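Side-chain contacts in pesticidial crystal protein CRY2AA (Bacillus thuringiensis serovar kurstaki, PDB 1I5P), which lyses midgut epithelial cells of mosquito and moth larvae by colloid-osmotic swelling after binding to them: residues Gln91-Leu94 with Arg95-Gln99; Arg206-Arg209 with Asp210-Arg213; Phe295-Ser298 with Leu299-Asn303. One frame throughout, in Å; residues are numbered along the deposited sequence.

Interaction 1. Residues Gln91-Leu94 with Arg95-Gln99; sequences QDIL and RETEQ
Glu96 reaches back along the helix to Asp92, one turn earlier on helix 88-101, and their carboxylates meet on the same flank of the helix. CG of Glu96 stands opposite its own carbonyl carbon (chi1 -65°), which turns the chain back toward the preceding turn. Its CB and CG pass close to the backbone oxygen of Asp92, CG at 3.2 Å from Asp92 O, while CG also nears Asp92 OD1. CD lies 3.6 Å from Asp92 OD2, and at the tip OE2 comes to 2.6 Å from Asp92 OD2. The carboxylate planes are turned 56° against each other, so the two groups are not stacked. The other oxygen, OE1, forms a salt bridge with Lys42.

On the neighbouring flank Thr97 uses its hydroxyl against the backbone. OG1 donates a short bond to Ile93 O (2.5 Å), standing above the carbonyl plane, while Thr97 N reaches Ile93 O at 2.9 Å from the opposite face. That carbonyl oxygen therefore accepts two hydrogen bonds from one residue, Thr97, and OG1 has a further hydrogen-bond partner in Tyr247 OH. Ile93 and Thr97 both touch Pro175 of helix 170-193, on the side turned into the bundle.

Arg95 and Leu94 run side by side, with Leu94 CD2 3.9 Å from Arg95 NE. The guanidinium and Glu98 attract only by charge, since Glu98 OE2 sits well out of its plane; Glu98 OE2 is held more directly by Arg104.

Two acid oxygens as close as those of Asp92 and Glu96 imply that one of the pair probably carries a proton and shares it with the other, while Lys42 would offset part of the remaining negative charge.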
loop_
_atom_site.group_PDB
_atom_site.type_symbol
_atom_site.label_atom_id
_atom_site.label_comp_id
_atom_site.label_asym_id
_atom_site.label_seq_id
_atom_site.Cartn_x
_atom_site.Cartn_y
_atom_site.Cartn_z
ATOM N N GLN A 91 17.549 5.832 15.567
ATOM C CA GLN A 91 17.237 6.718 16.677
ATOM C C GLN A 91 16.205 7.746 16.232
ATOM O O GLN A 91 15.311 8.095 16.989
ATOM C CB GLN A 91 18.492 7.438 17.188
ATOM C CG GLN A 91 19.562 6.515 17.752
ATOM C CD GLN A 91 20.753 7.275 18.306
ATOM O OE1 GLN A 91 20.976 8.438 17.967
ATOM N NE2 GLN A 91 21.536 6.615 19.155
ATOM N N ASP A 92 16.329 8.223 14.997
ATOM C CA ASP A 92 15.397 9.214 14.475
ATOM C C ASP A 92 14.003 8.630 14.259
ATOM O O ASP A 92 12.998 9.311 14.446
ATOM C CB ASP A 92 15.923 9.795 13.165
ATOM C CG ASP A 92 14.916 10.697 12.491
ATOM O OD1 ASP A 92 14.731 11.844 12.963
ATOM O OD2 ASP A 92 14.299 10.256 11.494
ATOM N N ILE A 93 13.945 7.369 13.848
ATOM C CA ILE A 93 12.661 6.710 13.638
ATOM C C ILE A 93 11.904 6.718 14.963
ATOM O O ILE A 93 10.725 7.061 15.012
ATOM C CB ILE A 93 12.853 5.252 13.172
ATOM C CG1 ILE A 93 13.222 5.236 11.683
ATOM C CG2 ILE A 93 11.585 4.440 13.437
ATOM C CD1 ILE A 93 13.550 3.850 11.138
ATOM N N LEU A 94 12.597 6.342 16.036
ATOM C CA LEU A 94 11.996 6.316 17.364
ATOM C C LEU A 94 11.548 7.698 17.789
ATOM O O LEU A 94 10.438 7.877 18.288
ATOM C CB LEU A 94 12.985 5.791 18.403
ATOM C CG LEU A 94 12.532 6.033 19.852
ATOM C CD1 LEU A 94 11.289 5.194 20.172
ATOM C CD2 LEU A 94 13.664 5.694 20.801
ATOM N N ARG A 95 12.414 8.685 17.602
ATOM C CA ARG A 95 12.068 10.032 18.010
ATOM C C ARG A 95 10.966 10.672 17.188
ATOM O O ARG A 95 10.139 11.407 17.729
ATOM C CB ARG A 95 13.328 10.890 18.035
ATOM C CG ARG A 95 14.339 10.354 19.057
ATOM C CD ARG A 95 13.606 9.814 20.296
ATOM N NE ARG A 95 14.471 9.486 21.425
ATOM C CZ ARG A 95 14.730 10.310 22.436
ATOM N NH1 ARG A 95 14.192 11.520 22.465
ATOM N NH2 ARG A 95 15.512 9.918 23.432
ATOM N N GLU A 96 10.930 10.401 15.890
ATOM C CA GLU A 96 9.863 10.976 15.082
ATOM C C GLU A 96 8.562 10.237 15.374
ATOM O O GLU A 96 7.479 10.794 15.218
ATOM C CB GLU A 96 10.199 10.903 13.592
ATOM C CG GLU A 96 11.402 11.753 13.207
ATOM C CD GLU A 96 11.354 12.226 11.769
ATOM O OE1 GLU A 96 10.458 13.026 11.441
ATOM O OE2 GLU A 96 12.215 11.801 10.967
ATOM N N THR A 97 8.670 8.978 15.791
ATOM C CA THR A 97 7.489 8.200 16.129
ATOM C C THR A 97 6.938 8.761 17.439
ATOM O O THR A 97 5.724 8.871 17.620
ATOM C CB THR A 97 7.831 6.708 16.315
ATOM O OG1 THR A 97 8.367 6.188 15.092
ATOM C CG2 THR A 97 6.586 5.913 16.694
ATOM N N GLU A 98 7.842 9.118 18.350
ATOM C CA GLU A 98 7.443 9.692 19.631
ATOM C C GLU A 98 6.703 10.995 19.380
ATOM O O GLU A 98 5.680 11.270 20.004
ATOM C CB GLU A 98 8.667 9.971 20.516
ATOM C CG GLU A 98 9.220 8.748 21.225
ATOM C CD GLU A 98 10.330 9.075 22.220
ATOM O OE1 GLU A 98 10.600 8.231 23.097
ATOM O OE2 GLU A 98 10.941 10.164 22.129
ATOM N N GLN A 99 7.226 11.797 18.461
ATOM C CA GLN A 99 6.598 13.066 18.150
ATOM C C GLN A 99 5.245 12.863 17.474
ATOM O O GLN A 99 4.281 13.566 17.778
ATOM C CB GLN A 99 7.515 13.909 17.258
ATOM C CG GLN A 99 7.019 15.337 17.025
ATOM C CD GLN A 99 8.133 16.270 16.584
ATOM O OE1 GLN A 99 9.291 15.866 16.488
ATOM N NE2 GLN A 99 7.789 17.527 16.318
#

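Interaction 2. Residues Arg206-Arg209 with Asp210-Arg213; sequences RTYR and DYLR
Arg206 and Asp210 form the charged pair of this turn, an i to i+4 salt bridge on helix 202-232. The arginine is bent at chi2 and chi3, which brings its guanidinium round to the acid although CB sets out away from it. NH2 donates to Asp210 OD1 at 3.0 Å with an N-H...O angle of 156°. It meets the oxygen on its syn side, somewhat out of the carboxylate plane, and the two flat groups are steeply inclined to each other.

The aromatic contact is a T-shaped stack three residues apart. The edge of Tyr211 is directed at the face of Tyr208, with CD1 of Tyr211 over the ring centre of Tyr208, 3.6 Å above its plane. The ring centroids lie 4.8 Å apart and the planes are inclined at 64°. Tyr208 also packs on Phe187, Ile188 and Val191 of helix 170-193 and on Val150 of helix 145-160. These neighbours place the stack where helices meet in the N-terminal helical bundle, the domain credited with pore formation in three-domain Cry toxins.

A CH-pi contact covers one face of Tyr211: Thr207 CG2 lies 3.9 Å from the centroid of the Tyr211 ring, toward the rim. The methyl gets there because CG2 stands opposite the backbone N of Thr207; its hydroxyl turns elsewhere, to Ala203 O.

Backbone bonds complete the turn, among them Tyr211 N to Thr207 O at 3.0 Å and Leu212 N to Tyr208 O at 3.0 Å. The long Arg209 and Arg213 side chains reach out of the helix, where Arg209 NH1 bonds Leu632 O and Arg213 NH2 bonds Asn577 O.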
loop_
_atom_site.group_PDB
_atom_site.type_symbol
_atom_site.label_atom_id
_atom_site.label_comp_id
_atom_site.label_asym_id
_atom_site.label_seq_id
_atom_site.Cartn_x
_atom_site.Cartn_y
_atom_site.Cartn_z
ATOM N N ARG A 206 17.041 -27.147 6.299
ATOM C CA ARG A 206 15.662 -27.488 6.586
ATOM C C ARG A 206 15.149 -26.707 7.793
ATOM O O ARG A 206 14.018 -26.215 7.790
ATOM C CB ARG A 206 15.522 -28.982 6.851
ATOM C CG ARG A 206 14.088 -29.400 7.121
ATOM C CD ARG A 206 13.196 -29.130 5.910
ATOM N NE ARG A 206 11.957 -28.452 6.285
ATOM C CZ ARG A 206 10.949 -28.217 5.450
ATOM N NH1 ARG A 206 11.021 -28.605 4.182
ATOM N NH2 ARG A 206 9.864 -27.587 5.884
ATOM N N THR A 207 15.977 -26.601 8.828
ATOM C CA THR A 207 15.590 -25.867 10.027
ATOM C C THR A 207 15.322 -24.399 9.693
ATOM O O THR A 207 14.327 -23.832 10.134
ATOM C CB THR A 207 16.685 -25.956 11.115
ATOM O OG1 THR A 207 16.812 -27.316 11.552
ATOM C CG2 THR A 207 16.340 -25.076 12.309
ATOM N N TYR A 208 16.202 -23.784 8.907
ATOM C CA TYR A 208 16.013 -22.383 8.547
ATOM C C TYR A 208 14.820 -22.127 7.644
ATOM O O TYR A 208 14.285 -21.025 7.624
ATOM C CB TYR A 208 17.295 -21.797 7.940
ATOM C CG TYR A 208 18.198 -21.238 9.015
ATOM C CD1 TYR A 208 18.835 -22.088 9.919
ATOM C CD2 TYR A 208 18.316 -19.859 9.211
ATOM C CE1 TYR A 208 19.554 -21.588 10.998
ATOM C CE2 TYR A 208 19.037 -19.347 10.293
ATOM C CZ TYR A 208 19.645 -20.217 11.182
ATOM O OH TYR A 208 20.309 -19.715 12.278
ATOM N N ARG A 209 14.386 -23.134 6.895
ATOM C CA ARG A 209 13.208 -22.937 6.058
ATOM C C ARG A 209 12.031 -22.762 7.024
ATOM O O ARG A 209 11.160 -21.921 6.806
ATOM C CB ARG A 209 12.958 -24.151 5.152
ATOM C CG ARG A 209 13.974 -24.373 4.032
ATOM C CD ARG A 209 13.544 -25.568 3.181
ATOM N NE ARG A 209 14.495 -25.939 2.133
ATOM C CZ ARG A 209 14.611 -25.334 0.954
ATOM N NH1 ARG A 209 13.837 -24.303 0.643
ATOM N NH2 ARG A 209 15.486 -25.789 0.068
ATOM N N ASP A 210 12.011 -23.558 8.096
ATOM C CA ASP A 210 10.938 -23.465 9.087
ATOM C C ASP A 210 11.044 -22.147 9.838
ATOM O O ASP A 210 10.031 -21.556 10.212
ATOM C CB ASP A 210 10.994 -24.626 10.088
ATOM C CG ASP A 210 10.569 -25.948 9.479
ATOM O OD1 ASP A 210 9.878 -25.936 8.439
ATOM O OD2 ASP A 210 10.916 -27.002 10.054
ATOM N N TYR A 211 12.273 -21.695 10.065
ATOM C CA TYR A 211 12.491 -20.427 10.748
ATOM C C TYR A 211 11.832 -19.283 9.971
ATOM O O TYR A 211 11.110 -18.463 10.541
ATOM C CB TYR A 211 13.991 -20.145 10.885
ATOM C CG TYR A 211 14.676 -20.822 12.058
ATOM C CD1 TYR A 211 16.047 -20.665 12.264
ATOM C CD2 TYR A 211 13.959 -21.591 12.973
ATOM C CE1 TYR A 211 16.689 -21.254 13.352
ATOM C CE2 TYR A 211 14.592 -22.187 14.066
ATOM C CZ TYR A 211 15.954 -22.012 14.249
ATOM O OH TYR A 211 16.588 -22.567 15.337
ATOM N N LEU A 212 12.084 -19.230 8.667
ATOM C CA LEU A 212 11.514 -18.171 7.843
ATOM C C LEU A 212 9.996 -18.144 7.982
ATOM O O LEU A 212 9.397 -17.086 8.173
ATOM C CB LEU A 212 11.892 -18.367 6.371
ATOM C CG LEU A 212 11.476 -17.213 5.445
ATOM C CD1 LEU A 212 12.132 -15.918 5.912
ATOM C CD2 LEU A 212 11.877 -17.524 4.005
ATOM N N ARG A 213 9.373 -19.313 7.894
ATOM C CA ARG A 213 7.928 -19.385 8.017
ATOM C C ARG A 213 7.456 -19.048 9.430
ATOM O O ARG A 213 6.612 -18.167 9.615
ATOM C CB ARG A 213 7.411 -20.776 7.650
ATOM C CG ARG A 213 5.889 -20.903 7.795
ATOM C CD ARG A 213 5.467 -22.339 8.073
ATOM N NE ARG A 213 4.013 -22.501 8.166
ATOM C CZ ARG A 213 3.292 -22.353 9.278
ATOM N NH1 ARG A 213 3.871 -22.036 10.428
ATOM N NH2 ARG A 213 1.979 -22.535 9.236
#

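Interaction 3. Residues Phe295-Ser298 with Leu299-Asn303; sequences FLYS and LFQVN
Phe295 O is gripped by Leu299 N across the turn and by the hydroxyl of Ser298. The backbone bond, Leu299 N to Phe295 O, measures 3.0 Å, and the shorter one, Ser298 OG to Phe295 O, 2.7 Å. OG can reach back because it occupies the crowded position between the backbone N and the carbonyl carbon (chi1 75°). Its bond makes an angle of only 119° at the carbonyl oxygen, whereas Leu299 N approaches at 156°. Ser298 OG is also hydrogen-bonded to Leu442 N, so the hydroxyl joins the helix to the loop beside it.

One residue further on, Leu296 O accepts Phe300 N at 2.9 Å and also lies over one face of the Phe300 ring, 3.1 Å above its plane and offset toward the rim. The rest of Phe300 runs beside Leu296, whose CD2 comes to 4.0 Å from Phe300 CZ. Phe295 and Leu299 are paired likewise, each pointing the same way, with Leu299 CD2 4.0 Å from both Phe295 CZ and Phe295 CE2.

Tyr297 O receives two weak bonds from a single residue, Gln301 N and Gln301 NE2. The glutamine amide nears the tyrosine ring with their planes well inclined, and its NE2 has a second, outside acceptor in Asp521 OD2. Tyr297 OH reaches Glu514 N.

The residues are buried: Phe300 rests on Ser427 and Val429 of strand 422-430, Leu296 on Leu238 of helix 238-259, and Phe295 on helix 435-438. A short helix, with consecutive i to i+4 apolar pairs and a serine hydroxyl bonded to a backbone carbonyl of the preceding turn, thus packs against a strand within the beta-prism middle domain of a three-domain Cry toxin.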
loop_
_atom_site.group_PDB
_atom_site.type_symbol
_atom_site.label_atom_id
_atom_site.label_comp_id
_atom_site.label_asym_id
_atom_site.label_seq_id
_atom_site.Cartn_x
_atom_site.Cartn_y
_atom_site.Cartn_z
ATOM N N PHE A 295 -16.513 1.179 6.536
ATOM C CA PHE A 295 -17.290 1.960 5.586
ATOM C C PHE A 295 -16.391 2.884 4.784
ATOM O O PHE A 295 -16.484 2.940 3.556
ATOM C CB PHE A 295 -18.344 2.827 6.282
ATOM C CG PHE A 295 -18.873 3.932 5.403
ATOM C CD1 PHE A 295 -19.855 3.676 4.446
ATOM C CD2 PHE A 295 -18.323 5.208 5.467
ATOM C CE1 PHE A 295 -20.276 4.666 3.564
ATOM C CE2 PHE A 295 -18.739 6.215 4.583
ATOM C CZ PHE A 295 -19.719 5.938 3.631
ATOM N N LEU A 296 -15.532 3.617 5.487
ATOM C CA LEU A 296 -14.637 4.572 4.842
ATOM C C LEU A 296 -13.736 3.977 3.763
ATOM O O LEU A 296 -13.685 4.488 2.647
ATOM C CB LEU A 296 -13.796 5.295 5.899
ATOM C CG LEU A 296 -14.602 6.218 6.819
ATOM C CD1 LEU A 296 -13.724 6.755 7.956
ATOM C CD2 LEU A 296 -15.185 7.360 5.991
ATOM N N TYR A 297 -13.032 2.896 4.070
ATOM C CA TYR A 297 -12.164 2.331 3.054
ATOM C C TYR A 297 -12.939 1.595 1.956
ATOM O O TYR A 297 -12.428 1.410 0.853
ATOM C CB TYR A 297 -11.082 1.438 3.689
ATOM C CG TYR A 297 -11.516 0.084 4.201
ATOM C CD1 TYR A 297 -11.923 -0.922 3.324
ATOM C CD2 TYR A 297 -11.436 -0.222 5.557
ATOM C CE1 TYR A 297 -12.231 -2.199 3.784
ATOM C CE2 TYR A 297 -11.743 -1.504 6.028
ATOM C CZ TYR A 297 -12.136 -2.486 5.131
ATOM O OH TYR A 297 -12.399 -3.762 5.581
ATOM N N SER A 298 -14.178 1.192 2.241
ATOM C CA SER A 298 -14.976 0.513 1.219
ATOM C C SER A 298 -15.412 1.575 0.217
ATOM O O SER A 298 -15.625 1.286 -0.964
ATOM C CB SER A 298 -16.208 -0.177 1.831
ATOM O OG SER A 298 -17.221 0.750 2.184
ATOM N N LEU A 299 -15.519 2.811 0.703
ATOM C CA LEU A 299 -15.920 3.947 -0.119
ATOM C C LEU A 299 -14.745 4.492 -0.920
ATOM O O LEU A 299 -14.879 4.809 -2.102
ATOM C CB LEU A 299 -16.474 5.066 0.760
ATOM C CG LEU A 299 -16.731 6.416 0.084
ATOM C CD1 LEU A 299 -17.901 6.300 -0.877
ATOM C CD2 LEU A 299 -17.024 7.471 1.143
ATOM N N PHE A 300 -13.597 4.606 -0.257
ATOM C CA PHE A 300 -12.387 5.131 -0.877
ATOM C C PHE A 300 -11.835 4.246 -1.992
ATOM O O PHE A 300 -11.057 4.715 -2.822
ATOM C CB PHE A 300 -11.310 5.360 0.192
ATOM C CG PHE A 300 -11.704 6.364 1.252
ATOM C CD1 PHE A 300 -11.009 6.426 2.457
ATOM C CD2 PHE A 300 -12.768 7.247 1.047
ATOM C CE1 PHE A 300 -11.357 7.347 3.443
ATOM C CE2 PHE A 300 -13.124 8.173 2.030
ATOM C CZ PHE A 300 -12.414 8.218 3.230
ATOM N N GLN A 301 -12.237 2.977 -2.025
ATOM C CA GLN A 301 -11.748 2.074 -3.065
ATOM C C GLN A 301 -12.784 1.758 -4.140
ATOM O O GLN A 301 -12.626 0.805 -4.902
ATOM C CB GLN A 301 -11.232 0.781 -2.437
ATOM C CG GLN A 301 -9.966 0.991 -1.625
ATOM C CD GLN A 301 -9.445 -0.290 -1.039
ATOM O OE1 GLN A 301 -8.745 -1.051 -1.707
ATOM N NE2 GLN A 301 -9.789 -0.546 0.222
ATOM N N VAL A 302 -13.848 2.552 -4.198
ATOM C CA VAL A 302 -14.875 2.339 -5.206
ATOM C C VAL A 302 -14.261 2.597 -6.576
ATOM O O VAL A 302 -13.638 3.633 -6.799
ATOM C CB VAL A 302 -16.082 3.285 -4.993
ATOM C CG1 VAL A 302 -16.909 3.393 -6.283
ATOM C CG2 VAL A 302 -16.947 2.761 -3.861
ATOM N N ASN A 303 -14.441 1.643 -7.484
ATOM C CA ASN A 303 -13.916 1.740 -8.840
ATOM C C ASN A 303 -12.390 1.735 -8.861
ATOM O O ASN A 303 -11.783 2.345 -9.735
ATOM C CB ASN A 303 -14.429 3.012 -9.529
ATOM C CG ASN A 303 -15.914 2.947 -9.872
ATOM O OD1 ASN A 303 -16.502 1.871 -9.919
ATOM N ND2 ASN A 303 -16.515 4.105 -10.141
#

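In the fold
From the N terminus the three contacts come in series; none nests in or crosses another, and each spans only a turn or so of local chain. Interaction 1 lies on helix 88-101, alongside helices 107-135 and 170-193. Interaction 2 follows on helix 202-232 of the same N-terminal bundle, where helix 170-193 is again a neighbour and the C-terminal residues come close. Interaction 3, across the chain's centre from interaction 2, lies at the C-terminal end of helix 293-300 and in the residues just after it, in the middle domain; its residues pack on helix 238-259 of the bundle and hydrogen-bond to the connection between strands 510-513 and 522-525 in the C-terminal domain, so it borders all three domains.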